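Local coordinates for protein putative transcriptional regulator, LysR family (Vibrio parahaemolyticus, PDB 3OXN) that probably regulates transcription by binding DNA, here represented by its LysR-type substrate-binding (effector) domain alone, at residues 36-39 with 40-44; 60-63 with 64-68; 101-104 with 105-108; 196-200 with 201-205; 207-210 with 211-214. All coordinates share one frame; numbering follows the deposited sequence.

Contact 1 of 5, residues 36-39 with 40-44; sequences FALP and RIYQE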
loop_
_atom_site.group_PDB
_atom_site.type_symbol
_atom_site.label_atom_id
_atom_site.label_comp_id
_atom_site.label_asym_id
_atom_site.label_seq_id
_atom_site.Cartn_x
_atom_site.Cartn_y
_atom_site.Cartn_z
ATOM N N PHE A 36 7.034 1.543 12.723
ATOM C CA PHE A 36 7.830 1.262 13.900
ATOM C C PHE A 36 8.923 2.327 14.094
ATOM O O PHE A 36 9.080 2.887 15.185
ATOM C CB PHE A 36 8.442 -0.128 13.769
ATOM C CG PHE A 36 9.148 -0.602 15.001
ATOM C CD1 PHE A 36 8.508 -1.438 15.907
ATOM C CD2 PHE A 36 10.454 -0.222 15.253
ATOM C CE1 PHE A 36 9.160 -1.884 17.044
ATOM C CE2 PHE A 36 11.112 -0.664 16.387
ATOM C CZ PHE A 36 10.463 -1.495 17.284
ATOM N N ALA A 37 9.662 2.617 13.031
ATOM C CA ALA A 37 10.829 3.493 13.124
ATOM C C ALA A 37 10.497 4.984 13.095
ATOM O O ALA A 37 11.383 5.816 13.263
ATOM C CB ALA A 37 11.830 3.154 12.014
ATOM N N LEU A 38 9.235 5.334 12.867
ATOM C CA LEU A 38 8.883 6.744 12.689
ATOM C C LEU A 38 8.780 7.567 13.989
ATOM O O LEU A 38 9.113 8.741 13.998
ATOM C CB LEU A 38 7.618 6.901 11.828
ATOM C CG LEU A 38 7.801 6.981 10.304
ATOM C CD1 LEU A 38 6.500 6.754 9.590
ATOM C CD2 LEU A 38 8.391 8.310 9.878
ATOM N N PRO A 39 8.309 6.961 15.086
ATOM C CA PRO A 39 8.163 7.796 16.283
ATOM C C PRO A 39 9.494 8.318 16.818
ATOM O O PRO A 39 9.587 9.490 17.182
ATOM C CB PRO A 39 7.500 6.853 17.280
ATOM C CG PRO A 39 6.753 5.882 16.422
ATOM C CD PRO A 39 7.620 5.668 15.226
ATOM N N ARG A 40 10.514 7.466 16.855
ATOM C CA ARG A 40 11.847 7.921 17.250
ATOM C C ARG A 40 12.452 8.916 16.268
ATOM O O ARG A 40 13.260 9.738 16.668
ATOM C CB ARG A 40 12.808 6.752 17.483
ATOM C CG ARG A 40 13.129 6.508 18.970
ATOM C CD ARG A 40 12.238 5.429 19.615
ATOM N NE ARG A 40 12.977 4.191 19.881
ATOM C CZ ARG A 40 13.714 3.986 20.972
ATOM N NH1 ARG A 40 13.805 4.936 21.901
ATOM N NH2 ARG A 40 14.359 2.835 21.143
ATOM N N ILE A 41 12.065 8.848 14.990
ATOM C CA ILE A 41 12.565 9.790 13.981
ATOM C C ILE A 41 12.123 11.212 14.283
ATOM O O ILE A 41 12.942 12.119 14.368
ATOM C CB ILE A 41 12.080 9.450 12.542
ATOM C CG1 ILE A 41 12.580 8.078 12.093
ATOM C CG2 ILE A 41 12.567 10.491 11.568
ATOM C CD1 ILE A 41 14.075 7.975 12.068
ATOM N N TYR A 42 10.814 11.388 14.427
ATOM C CA TYR A 42 10.212 12.701 14.614
ATOM C C TYR A 42 10.470 13.242 16.003
ATOM O O TYR A 42 10.544 14.457 16.216
ATOM C CB TYR A 42 8.714 12.638 14.348
ATOM C CG TYR A 42 8.407 12.795 12.889
ATOM C CD1 TYR A 42 8.410 14.050 12.304
ATOM C CD2 TYR A 42 8.156 11.689 12.083
ATOM C CE1 TYR A 42 8.149 14.206 10.976
ATOM C CE2 TYR A 42 7.889 11.834 10.749
ATOM C CZ TYR A 42 7.885 13.102 10.193
ATOM O OH TYR A 42 7.610 13.284 8.851
ATOM N N GLN A 43 10.595 12.327 16.950
ATOM C CA GLN A 43 10.966 12.695 18.294
ATOM C C GLN A 43 12.376 13.266 18.237
ATOM O O GLN A 43 12.679 14.284 18.863
ATOM C CB GLN A 43 10.886 11.467 19.201
ATOM C CG GLN A 43 11.800 11.503 20.411
ATOM C CD GLN A 43 11.439 12.611 21.382
ATOM O OE1 GLN A 43 10.518 13.406 21.131
ATOM N NE2 GLN A 43 12.169 12.674 22.502
ATOM N N GLU A 44 13.221 12.622 17.437
ATOM C CA GLU A 44 14.639 12.949 17.355
ATOM C C GLU A 44 14.925 14.140 16.423
ATOM O O GLU A 44 16.004 14.736 16.483
ATOM C CB GLU A 44 15.418 11.706 16.910
ATOM C CG GLU A 44 16.767 11.506 17.590
ATOM C CD GLU A 44 17.924 11.498 16.606
ATOM O OE1 GLU A 44 18.050 10.503 15.862
ATOM O OE2 GLU A 44 18.711 12.474 16.585
#
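Leu38 and Tyr42, one turn apart on helix 28-44, lie alongside each other and point the same way. The helix connects strands 20-25 and 49-54 in a beta-alpha-beta unit of the domain's periplasmic-binding-protein-like fold. The leucine meets the ring through a single branch: its CD2 methyl is 3.7 Å from Tyr42 CE2 and 4.0 Å from Tyr42 CD2, so the phenol is touched along one flank. Chi1 of Tyr42 (-85°) sets CG beside its own backbone N and tilts the ring back toward the preceding turn. Near the plane of that ring, at its edge, lies the carbonyl oxygen Leu38 O, which also receives the backbone bond from Tyr42 N (3.2 Å). Ile41 N adds a weak bond to the same oxygen.

The Leu38-Tyr42 face is covered by the other chain of the dimer: Ala152 and Ile156 of the second subunit pack on it, and Val144 O of that subunit accepts a hydrogen bond from Tyr42 OH. Such use of this helix is consistent with the side-by-side dimers of LysR effector domains. Ile41 faces into its own subunit, against Phe50 and Val48, while Arg40 NE forms a salt bridge with Glu218 of helix 206-227. Pro39 has no N-H to give to the preceding turn, and the helix is kinked there, yet its carbonyl O accepts from Gln43 N at 3.0 Å.

Contact 2 of 5, residues 60-63 with 64-68; sequences LSDQ and LTYEG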
loop_
_atom_site.group_PDB
_atom_site.type_symbol
_atom_site.label_atom_id
_atom_site.label_comp_id
_atom_site.label_asym_id
_atom_site.label_seq_id
_atom_site.Cartn_x
_atom_site.Cartn_y
_atom_site.Cartn_z
ATOM N N LEU A 60 14.392 0.430 -9.384
ATOM C CA LEU A 60 15.043 0.754 -8.119
ATOM C C LEU A 60 16.121 1.825 -8.289
ATOM O O LEU A 60 16.099 2.875 -7.624
ATOM C CB LEU A 60 15.661 -0.506 -7.512
ATOM C CG LEU A 60 16.541 -0.322 -6.268
ATOM C CD1 LEU A 60 15.718 0.181 -5.102
ATOM C CD2 LEU A 60 17.251 -1.611 -5.907
ATOM N N SER A 61 17.073 1.541 -9.173
ATOM C CA SER A 61 18.203 2.427 -9.379
ATOM C C SER A 61 17.799 3.700 -10.106
ATOM O O SER A 61 18.381 4.761 -9.879
ATOM C CB SER A 61 19.305 1.718 -10.150
ATOM O OG SER A 61 20.408 2.578 -10.335
ATOM N N ASP A 62 16.805 3.604 -10.979
ATOM C CA ASP A 62 16.323 4.790 -11.652
ATOM C C ASP A 62 15.648 5.696 -10.642
ATOM O O ASP A 62 15.697 6.928 -10.741
ATOM C CB ASP A 62 15.347 4.427 -12.772
ATOM C CG ASP A 62 16.056 4.079 -14.055
ATOM O OD1 ASP A 62 17.311 4.097 -14.051
ATOM O OD2 ASP A 62 15.365 3.780 -15.057
ATOM N N GLN A 63 15.010 5.069 -9.667
ATOM C CA GLN A 63 14.266 5.803 -8.666
ATOM C C GLN A 63 15.202 6.596 -7.734
ATOM O O GLN A 63 14.961 7.776 -7.469
ATOM C CB GLN A 63 13.330 4.860 -7.901
ATOM C CG GLN A 63 11.928 5.430 -7.737
ATOM C CD GLN A 63 10.900 4.390 -7.355
ATOM O OE1 GLN A 63 11.125 3.184 -7.520
ATOM N NE2 GLN A 63 9.748 4.854 -6.853
ATOM N N LEU A 64 16.282 5.969 -7.268
ATOM C CA LEU A 64 17.256 6.675 -6.446
ATOM C C LEU A 64 18.086 7.648 -7.280
ATOM O O LEU A 64 18.458 8.726 -6.812
ATOM C CB LEU A 64 18.180 5.696 -5.717
ATOM C CG LEU A 64 17.573 4.724 -4.714
ATOM C CD1 LEU A 64 18.627 3.686 -4.412
ATOM C CD2 LEU A 64 17.087 5.413 -3.454
ATOM N N THR A 65 18.379 7.262 -8.516
ATOM C CA THR A 65 19.212 8.085 -9.394
ATOM C C THR A 65 18.488 9.271 -10.055
ATOM O O THR A 65 18.985 10.395 -10.040
ATOM C CB THR A 65 19.863 7.240 -10.488
ATOM O OG1 THR A 65 20.576 6.161 -9.880
ATOM C CG2 THR A 65 20.826 8.073 -11.300
ATOM N N TYR A 66 17.318 9.045 -10.625
ATOM C CA TYR A 66 16.699 10.110 -11.405
ATOM C C TYR A 66 15.474 10.757 -10.775
ATOM O O TYR A 66 15.214 11.926 -11.005
ATOM C CB TYR A 66 16.368 9.618 -12.817
ATOM C CG TYR A 66 17.582 9.183 -13.585
ATOM C CD1 TYR A 66 18.458 10.115 -14.113
ATOM C CD2 TYR A 66 17.864 7.840 -13.771
ATOM C CE1 TYR A 66 19.584 9.721 -14.823
ATOM C CE2 TYR A 66 18.987 7.437 -14.473
ATOM C CZ TYR A 66 19.837 8.381 -14.999
ATOM O OH TYR A 66 20.943 7.993 -15.699
ATOM N N GLU A 67 14.726 10.007 -9.980
ATOM C CA GLU A 67 13.442 10.487 -9.484
ATOM C C GLU A 67 13.550 11.214 -8.141
ATOM O O GLU A 67 12.542 11.680 -7.622
ATOM C CB GLU A 67 12.467 9.315 -9.326
ATOM C CG GLU A 67 12.657 8.182 -10.335
ATOM C CD GLU A 67 11.504 8.044 -11.322
ATOM O OE1 GLU A 67 10.455 8.704 -11.143
ATOM O OE2 GLU A 67 11.653 7.257 -12.277
ATOM N N GLY A 68 14.752 11.293 -7.568
ATOM C CA GLY A 68 14.939 12.009 -6.312
ATOM C C GLY A 68 14.741 11.216 -5.016
ATOM O O GLY A 68 14.528 11.802 -3.944
#
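Glu67 folds back over the last turn of helix 60-65 and rests on Gln63 and Asp62. Its CB is 3.5 Å from Gln63 O. CG goes deeper, because chi1 (-32°) turns it toward the glutamate's own backbone N; it lies 3.3 Å from both Asp62 O and Gln63 CA, and 3.9 Å from Gln63 CG. The bend at chi2 then swings the carboxylate off the helix, its plane 67° from that of the Gln63 amide, and OE2 forms a salt bridge with Arg59. The amide of Gln63 runs elsewhere on an extended chain, bonding through NE2 to Pro54 O and through OE1 to Gln56 N.

Beneath these side chains the helix is unwinding at its C-terminal end. Asp62 O accepts a firm bond from Tyr66 N and only a weak one from Glu67 N, and Gly68, with a positive phi of 89°, takes the chain out of helical geometry. One residue earlier than Asp62, Ser61 O has two donors from the same residue, Thr65 N at 2.8 Å and Thr65 OG1 at 2.6 Å, which approach from opposite faces of the carbonyl plane. Asp62 OD1 sits at the edge of the Tyr66 ring, 3.8 Å from CE2. Leu60 and Leu64 pack the helix on the five-stranded sheet of one lobe of the effector domain, against Ala72 of strand 71-74.

The carboxylates of Asp62 and Glu67 stay 5.8 Å apart between OD2 and OE2. Arg59, which also makes a long, weak ion pair with Asp62, probably offsets their mutual repulsion.

Contact 3 of 5, residues 101-104 with 105-108; sequences HPLA and NQEM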
loop_
_atom_site.group_PDB
_atom_site.type_symbol
_atom_site.label_atom_id
_atom_site.label_comp_id
_atom_site.label_asym_id
_atom_site.label_seq_id
_atom_site.Cartn_x
_atom_site.Cartn_y
_atom_site.Cartn_z
ATOM N N HIS A 101 -11.497 -20.656 9.608
ATOM C CA HIS A 101 -10.971 -21.453 8.521
ATOM C C HIS A 101 -10.900 -22.872 9.053
ATOM O O HIS A 101 -10.675 -23.072 10.248
ATOM C CB HIS A 101 -9.586 -20.970 8.136
ATOM C CG HIS A 101 -9.038 -21.634 6.914
ATOM N ND1 HIS A 101 -8.665 -22.958 6.894
ATOM C CD2 HIS A 101 -8.791 -21.153 5.675
ATOM C CE1 HIS A 101 -8.213 -23.266 5.693
ATOM N NE2 HIS A 101 -8.278 -22.189 4.934
ATOM N N PRO A 102 -11.134 -23.864 8.188
ATOM C CA PRO A 102 -11.033 -25.256 8.640
ATOM C C PRO A 102 -9.723 -25.573 9.392
ATOM O O PRO A 102 -9.766 -26.139 10.492
ATOM C CB PRO A 102 -11.139 -26.053 7.326
ATOM C CG PRO A 102 -12.029 -25.199 6.468
ATOM C CD PRO A 102 -11.738 -23.760 6.847
ATOM N N LEU A 103 -8.579 -25.209 8.811
ATOM C CA LEU A 103 -7.285 -25.570 9.392
ATOM C C LEU A 103 -6.869 -24.655 10.536
ATOM O O LEU A 103 -5.736 -24.742 10.999
ATOM C CB LEU A 103 -6.188 -25.526 8.326
ATOM C CG LEU A 103 -6.507 -26.215 7.010
ATOM C CD1 LEU A 103 -5.488 -25.836 5.942
ATOM C CD2 LEU A 103 -6.544 -27.719 7.226
ATOM N N ALA A 104 -7.764 -23.763 10.959
ATOM C CA ALA A 104 -7.424 -22.744 11.958
ATOM C C ALA A 104 -6.910 -23.347 13.264
ATOM O O ALA A 104 -5.921 -22.862 13.829
ATOM C CB ALA A 104 -8.614 -21.834 12.230
ATOM N N ASN A 105 -7.572 -24.415 13.716
ATOM C CA ASN A 105 -7.259 -25.032 14.999
ATOM C C ASN A 105 -6.484 -26.338 14.899
ATOM O O ASN A 105 -6.450 -27.126 15.844
ATOM C CB ASN A 105 -8.522 -25.229 15.837
ATOM C CG ASN A 105 -9.311 -23.941 16.022
ATOM O OD1 ASN A 105 -8.753 -22.873 16.308
ATOM N ND2 ASN A 105 -10.624 -24.040 15.861
ATOM N N GLN A 106 -5.848 -26.570 13.765
ATOM C CA GLN A 106 -4.995 -27.734 13.631
ATOM C C GLN A 106 -3.689 -27.271 13.025
ATOM O O GLN A 106 -3.574 -26.124 12.607
ATOM C CB GLN A 106 -5.658 -28.813 12.774
ATOM C CG GLN A 106 -5.556 -28.610 11.273
ATOM C CD GLN A 106 -6.402 -29.621 10.500
ATOM O OE1 GLN A 106 -5.906 -30.290 9.589
ATOM N NE2 GLN A 106 -7.683 -29.744 10.873
ATOM N N GLU A 107 -2.681 -28.131 13.008
ATOM C CA GLU A 107 -1.458 -27.733 12.339
ATOM C C GLU A 107 -1.696 -27.909 10.864
ATOM O O GLU A 107 -2.358 -28.860 10.442
ATOM C CB GLU A 107 -0.244 -28.554 12.779
ATOM C CG GLU A 107 1.050 -27.976 12.200
ATOM C CD GLU A 107 2.212 -28.957 12.194
ATOM O OE1 GLU A 107 3.375 -28.484 12.087
ATOM O OE2 GLU A 107 1.961 -30.188 12.293
HETATM N N MSE A 108 -1.179 -26.985 10.076
HETATM C CA MSE A 108 -1.371 -27.069 8.638
HETATM C C MSE A 108 -0.203 -27.790 7.981
HETATM O O MSE A 108 0.939 -27.316 7.993
HETATM C CB MSE A 108 -1.553 -25.677 8.050
HETATM C CG MSE A 108 -1.072 -25.523 6.618
HETATM SE SE MSE A 108 -1.167 -23.647 6.064
HETATM C CE MSE A 108 -3.020 -23.330 6.562
#
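Leu103 and the selenomethionine Met108 meet across a compact loop of two overlapping type I beta turns, which joins strand 93-98 to helix 110-114 in one of the two alpha/beta lobes of the periplasmic-binding-protein-like fold. This is its tightly packed side. The two side chains cross at about a right angle, methyl against methyl, with Leu103 CD1 3.6 Å from Met108 CE. Met108 is extended as far as SE and then bends at chi3 (-52°), which brings CE round to the leucine. Leu97 touches both residues, Ile163 and Tyr113 pack on Met108, and His116 on Leu103, so the pair belongs to the interior of the lobe.

The turns themselves are held by backbone bonds. Ala104 N donates to His101 O at 3.1 Å, closing the first turn over Pro102 and Leu103; Gln106 N reaches Leu103 O at 3.3 Å, a weak bond that closes the second over Ala104 and Asn105.

The outer side is looser. Asn105 and Gln106 are exposed, and the Gln106 chain merely crosses the other branch of Leu103 obliquely. The Asn105 side chain lies beside the Ala104 carbonyl group, and its OD1 bonds to Lys99 NZ. Inside, the buried His101 ring fixes the start of the first turn with its side chain as well as its carbonyl: ND1 accepts from Leu103 N at 3.0 Å, and the donor lies only 1° out of the ring plane.

Contact 4 of 5, residues 196-200 with 201-205; sequences MIWHA and RCEHS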
loop_
_atom_site.group_PDB
_atom_site.type_symbol
_atom_site.label_atom_id
_atom_site.label_comp_id
_atom_site.label_asym_id
_atom_site.label_seq_id
_atom_site.Cartn_x
_atom_site.Cartn_y
_atom_site.Cartn_z
HETATM N N MSE A 196 18.640 -1.398 2.937
HETATM C CA MSE A 196 18.530 -0.018 2.519
HETATM C C MSE A 196 19.337 0.095 1.255
HETATM O O MSE A 196 20.354 -0.581 1.113
HETATM C CB MSE A 196 19.128 0.901 3.557
HETATM C CG MSE A 196 18.320 1.042 4.816
HETATM SE SE MSE A 196 19.276 2.235 6.061
HETATM C CE MSE A 196 20.971 1.271 6.196
ATOM N N ILE A 197 18.887 0.933 0.334
ATOM C CA ILE A 197 19.650 1.180 -0.872
ATOM C C ILE A 197 19.716 2.668 -1.113
ATOM O O ILE A 197 18.721 3.364 -0.952
ATOM C CB ILE A 197 19.022 0.485 -2.097
ATOM C CG1 ILE A 197 18.453 -0.890 -1.715
ATOM C CG2 ILE A 197 20.036 0.380 -3.240
ATOM C CD1 ILE A 197 19.480 -1.973 -1.581
ATOM N N TRP A 198 20.888 3.165 -1.494
ATOM C CA TRP A 198 21.022 4.579 -1.805
ATOM C C TRP A 198 22.108 4.869 -2.836
ATOM O O TRP A 198 22.993 4.052 -3.080
ATOM C CB TRP A 198 21.250 5.410 -0.531
ATOM C CG TRP A 198 22.535 5.107 0.167
ATOM C CD1 TRP A 198 23.704 5.773 0.029
ATOM C CD2 TRP A 198 22.780 4.053 1.106
ATOM N NE1 TRP A 198 24.665 5.209 0.824
ATOM C CE2 TRP A 198 24.118 4.145 1.499
ATOM C CE3 TRP A 198 21.986 3.038 1.663
ATOM C CZ2 TRP A 198 24.698 3.266 2.412
ATOM C CZ3 TRP A 198 22.560 2.161 2.571
ATOM C CH2 TRP A 198 23.901 2.282 2.936
ATOM N N HIS A 199 22.022 6.059 -3.424
ATOM C CA HIS A 199 23.003 6.536 -4.389
ATOM C C HIS A 199 24.304 6.962 -3.689
ATOM O O HIS A 199 24.272 7.508 -2.591
ATOM C CB HIS A 199 22.408 7.719 -5.163
ATOM C CG HIS A 199 23.050 7.978 -6.495
ATOM N ND1 HIS A 199 24.206 8.721 -6.635
ATOM C CD2 HIS A 199 22.672 7.637 -7.749
ATOM C CE1 HIS A 199 24.519 8.809 -7.916
ATOM N NE2 HIS A 199 23.605 8.162 -8.615
ATOM N N ALA A 200 25.444 6.708 -4.326
ATOM C CA ALA A 200 26.716 7.219 -3.837
ATOM C C ALA A 200 26.558 8.692 -3.464
ATOM O O ALA A 200 27.120 9.166 -2.471
ATOM C CB ALA A 200 27.779 7.057 -4.893
ATOM N N ARG A 201 25.771 9.402 -4.264
ATOM C CA ARG A 201 25.481 10.820 -4.039
ATOM C C ARG A 201 24.920 11.145 -2.645
ATOM O O ARG A 201 24.954 12.303 -2.213
ATOM C CB ARG A 201 24.526 11.335 -5.126
ATOM C CG ARG A 201 23.383 12.193 -4.595
ATOM C CD ARG A 201 22.062 11.821 -5.277
ATOM N NE ARG A 201 22.169 11.978 -6.723
ATOM C CZ ARG A 201 21.210 11.687 -7.596
ATOM N NH1 ARG A 201 20.042 11.202 -7.164
ATOM N NH2 ARG A 201 21.426 11.878 -8.903
ATOM N N CYS A 202 24.391 10.137 -1.955
ATOM C CA CYS A 202 23.861 10.345 -0.613
ATOM C C CYS A 202 24.740 9.678 0.427
ATOM O O CYS A 202 24.366 9.592 1.598
ATOM C CB CYS A 202 22.440 9.794 -0.480
ATOM S SG CYS A 202 21.147 10.714 -1.332
ATOM N N GLU A 203 25.901 9.199 -0.001
ATOM C CA GLU A 203 26.764 8.420 0.876
ATOM C C GLU A 203 27.360 9.268 1.985
ATOM O O GLU A 203 27.429 8.848 3.146
ATOM C CB GLU A 203 27.890 7.777 0.073
ATOM C CG GLU A 203 28.896 7.072 0.928
ATOM C CD GLU A 203 28.297 5.873 1.618
ATOM O OE1 GLU A 203 28.093 4.845 0.939
ATOM O OE2 GLU A 203 28.041 5.953 2.840
ATOM N N HIS A 204 27.798 10.470 1.619
ATOM C CA HIS A 204 28.498 11.339 2.554
ATOM C C HIS A 204 27.703 12.581 2.922
ATOM O O HIS A 204 28.269 13.595 3.333
ATOM C CB HIS A 204 29.888 11.693 2.021
ATOM C CG HIS A 204 30.894 10.604 2.230
ATOM N ND1 HIS A 204 31.554 10.423 3.428
ATOM C CD2 HIS A 204 31.319 9.616 1.411
ATOM C CE1 HIS A 204 32.355 9.379 3.334
ATOM N NE2 HIS A 204 32.229 8.868 2.121
ATOM N N SER A 205 26.387 12.502 2.784
ATOM C CA SER A 205 25.539 13.560 3.298
ATOM C C SER A 205 25.291 13.353 4.791
ATOM O O SER A 205 24.761 12.319 5.195
ATOM C CB SER A 205 24.215 13.608 2.550
ATOM O OG SER A 205 23.426 14.682 3.029
#
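His199 accepts two backbone bonds from the turn that follows it. Its carbonyl O takes Cys202 N at 2.7 Å, and its ring nitrogen ND1 takes Arg201 N at 2.9 Å, the donor lying within 9° of the imidazole plane. As ND1 acts as acceptor, the ring, if neutral, would probably carry its proton on NE2. A third bond, Glu203 N to Ala200 O at 2.8 Å, continues the short 3-10 turn.

With its edge engaged by the backbone, the His199 ring offers a face to the side chain of Arg201. The arginine bends at chi2 and chi3 and doubles back, so that its guanidinium lies flat on the imidazole, the centres 4.2 Å apart and the planes at 15°. NE is over the face but displaced toward the rim. The far end of the guanidinium is held by Thr65 O, which accepts from NH2.

Farther out, Trp198 NE1 points at Glu203 OE1 from 3.4 Å, a weak bond in which the carboxylate stands at the indole edge, its plane steeply turned to the ring. The stronger partner of this oxygen is Arg84, in a salt bridge. Trp198 CD1 packs loosely on Cys202 CB, at 4.2 Å.

The turn carries the chain from strand 194-199, set between strands 71-74 and 83-89, into helix 206-227, whose Arg212 makes a cation-pi contact with Trp198.

Contact 5 of 5, residues 207-210 with 211-214; sequences AQEW and LRSV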
loop_
_atom_site.group_PDB
_atom_site.type_symbol
_atom_site.label_atom_id
_atom_site.label_comp_id
_atom_site.label_asym_id
_atom_site.label_seq_id
_atom_site.Cartn_x
_atom_site.Cartn_y
_atom_site.Cartn_z
ATOM N N ALA A 207 23.038 14.422 6.649
ATOM C CA ALA A 207 21.624 14.136 6.906
ATOM C C ALA A 207 21.226 12.716 6.491
ATOM O O ALA A 207 20.470 12.042 7.193
ATOM C CB ALA A 207 20.740 15.159 6.197
ATOM N N GLN A 208 21.738 12.270 5.348
ATOM C CA GLN A 208 21.475 10.918 4.874
ATOM C C GLN A 208 22.215 9.882 5.726
ATOM O O GLN A 208 21.665 8.824 6.033
ATOM C CB GLN A 208 21.834 10.766 3.388
ATOM C CG GLN A 208 21.102 11.721 2.431
ATOM C CD GLN A 208 19.571 11.582 2.453
ATOM O OE1 GLN A 208 19.035 10.545 2.849
ATOM N NE2 GLN A 208 18.868 12.633 2.019
ATOM N N GLU A 209 23.454 10.170 6.116
ATOM C CA GLU A 209 24.175 9.249 6.987
ATOM C C GLU A 209 23.405 9.155 8.285
ATOM O O GLU A 209 23.448 8.140 8.969
ATOM C CB GLU A 209 25.601 9.717 7.265
ATOM C CG GLU A 209 26.584 9.584 6.114
ATOM C CD GLU A 209 27.881 10.364 6.368
ATOM O OE1 GLU A 209 27.943 11.107 7.376
ATOM O OE2 GLU A 209 28.837 10.236 5.562
ATOM N N TRP A 210 22.687 10.216 8.628
ATOM C CA TRP A 210 21.920 10.219 9.866
ATOM C C TRP A 210 20.634 9.413 9.714
ATOM O O TRP A 210 20.334 8.554 10.539
ATOM C CB TRP A 210 21.611 11.651 10.334
ATOM C CG TRP A 210 20.573 11.686 11.416
ATOM C CD1 TRP A 210 20.782 11.530 12.742
ATOM C CD2 TRP A 210 19.159 11.846 11.250
ATOM N NE1 TRP A 210 19.593 11.590 13.425
ATOM C CE2 TRP A 210 18.575 11.788 12.530
ATOM C CE3 TRP A 210 18.321 12.040 10.139
ATOM C CZ2 TRP A 210 17.205 11.916 12.744
ATOM C CZ3 TRP A 210 16.954 12.171 10.348
ATOM C CH2 TRP A 210 16.410 12.110 11.640
ATOM N N LEU A 211 19.877 9.698 8.659
ATOM C CA LEU A 211 18.635 8.974 8.374
ATOM C C LEU A 211 18.871 7.473 8.388
ATOM O O LEU A 211 18.154 6.730 9.055
ATOM C CB LEU A 211 18.050 9.379 7.007
ATOM C CG LEU A 211 16.547 9.193 6.723
ATOM C CD1 LEU A 211 16.282 9.152 5.234
ATOM C CD2 LEU A 211 15.987 7.947 7.364
ATOM N N ARG A 212 19.875 7.036 7.639
ATOM C CA ARG A 212 20.154 5.620 7.521
ATOM C C ARG A 212 20.351 4.954 8.885
ATOM O O ARG A 212 19.783 3.886 9.161
ATOM C CB ARG A 212 21.352 5.399 6.614
ATOM C CG ARG A 212 21.098 5.886 5.230
ATOM C CD ARG A 212 21.959 5.162 4.232
ATOM N NE ARG A 212 23.320 5.667 4.232
ATOM C CZ ARG A 212 23.665 6.849 3.738
ATOM N NH1 ARG A 212 22.741 7.640 3.215
ATOM N NH2 ARG A 212 24.927 7.241 3.771
ATOM N N SER A 213 21.127 5.614 9.742
ATOM C CA SER A 213 21.431 5.093 11.072
ATOM C C SER A 213 20.212 4.986 11.996
ATOM O O SER A 213 20.096 4.025 12.773
ATOM C CB SER A 213 22.531 5.925 11.739
ATOM O OG SER A 213 22.357 7.293 11.434
ATOM N N VAL A 214 19.316 5.970 11.940
ATOM C CA VAL A 214 18.097 5.872 12.731
ATOM C C VAL A 214 17.248 4.722 12.218
ATOM O O VAL A 214 16.653 3.981 13.003
ATOM C CB VAL A 214 17.310 7.177 12.763
ATOM C CG1 VAL A 214 17.624 7.934 14.048
ATOM C CG2 VAL A 214 17.649 8.022 11.566
#
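Leu211 N donates to Ala207 O at 2.8 Å, and with Arg212 N to Gln208 O at 3.0 Å it carries regular helical bonding through this part of helix 206-227. A third such bond runs from Val214 N to Trp210 O. Ser213 OG is close to two carbonyl oxygens of the preceding turn and lies 2.8 Å from Glu209 O. The helix covers the lobe's sheet, Leu211 packing on Phe21 and Ile23 of strand 20-25, and Val214 reaches Ile41 of helix 28-44.

The Trp210 indole extends from a CG anti to the backbone N (chi1 167°), which leads it along the helix toward Val214. CG2 of the valine sits over the six-membered ring, 4.0 Å from its centroid and 8° off the normal, a CH-pi contact; the exact place of this methyl is doubtful, since the model also crowds it against Leu211 O. Indole NE1 bonds to Glu44 OE1 of helix 28-44.

On another side of the helix Arg212 curls back, bending at chi3, until Gln208 O stands above one face of its guanidinium. NH1 hydrogen-bonds to Cys202 O, while NH2 passes 3.7 Å from Glu209 CG. The Glu209 carboxylate itself is turned 84° from the guanidinium plane, with OE2 5.2 Å from NH2, so any attraction between these two charges is probably diffuse, and the arginine's directional bonding goes to the loop before the helix.

In the fold
Contacts 1, 2, 4 and 5 belong to the lobe built on the sheet of strands 20-25, 49-54, 71-74, 83-89 and 194-199; contact 3 lies in the other lobe, its centre about 44 Å from those of contacts 2 and 5. Contacts 1 and 5 bring helices 28-44 and 206-227 together. Contact 4 touches contacts 2 and 5, chiefly through arginines. Among the five, contact 1 alone meets the second subunit. Contacts 1 to 4 mix buried with exposed residues, whereas contact 5 has buried and partly exposed ones. Apolar pairing marks contacts 1 and 3, charged groups and carbonyls dominate contacts 2 and 4, and contact 5 joins a CH-pi pair to a buried arginine.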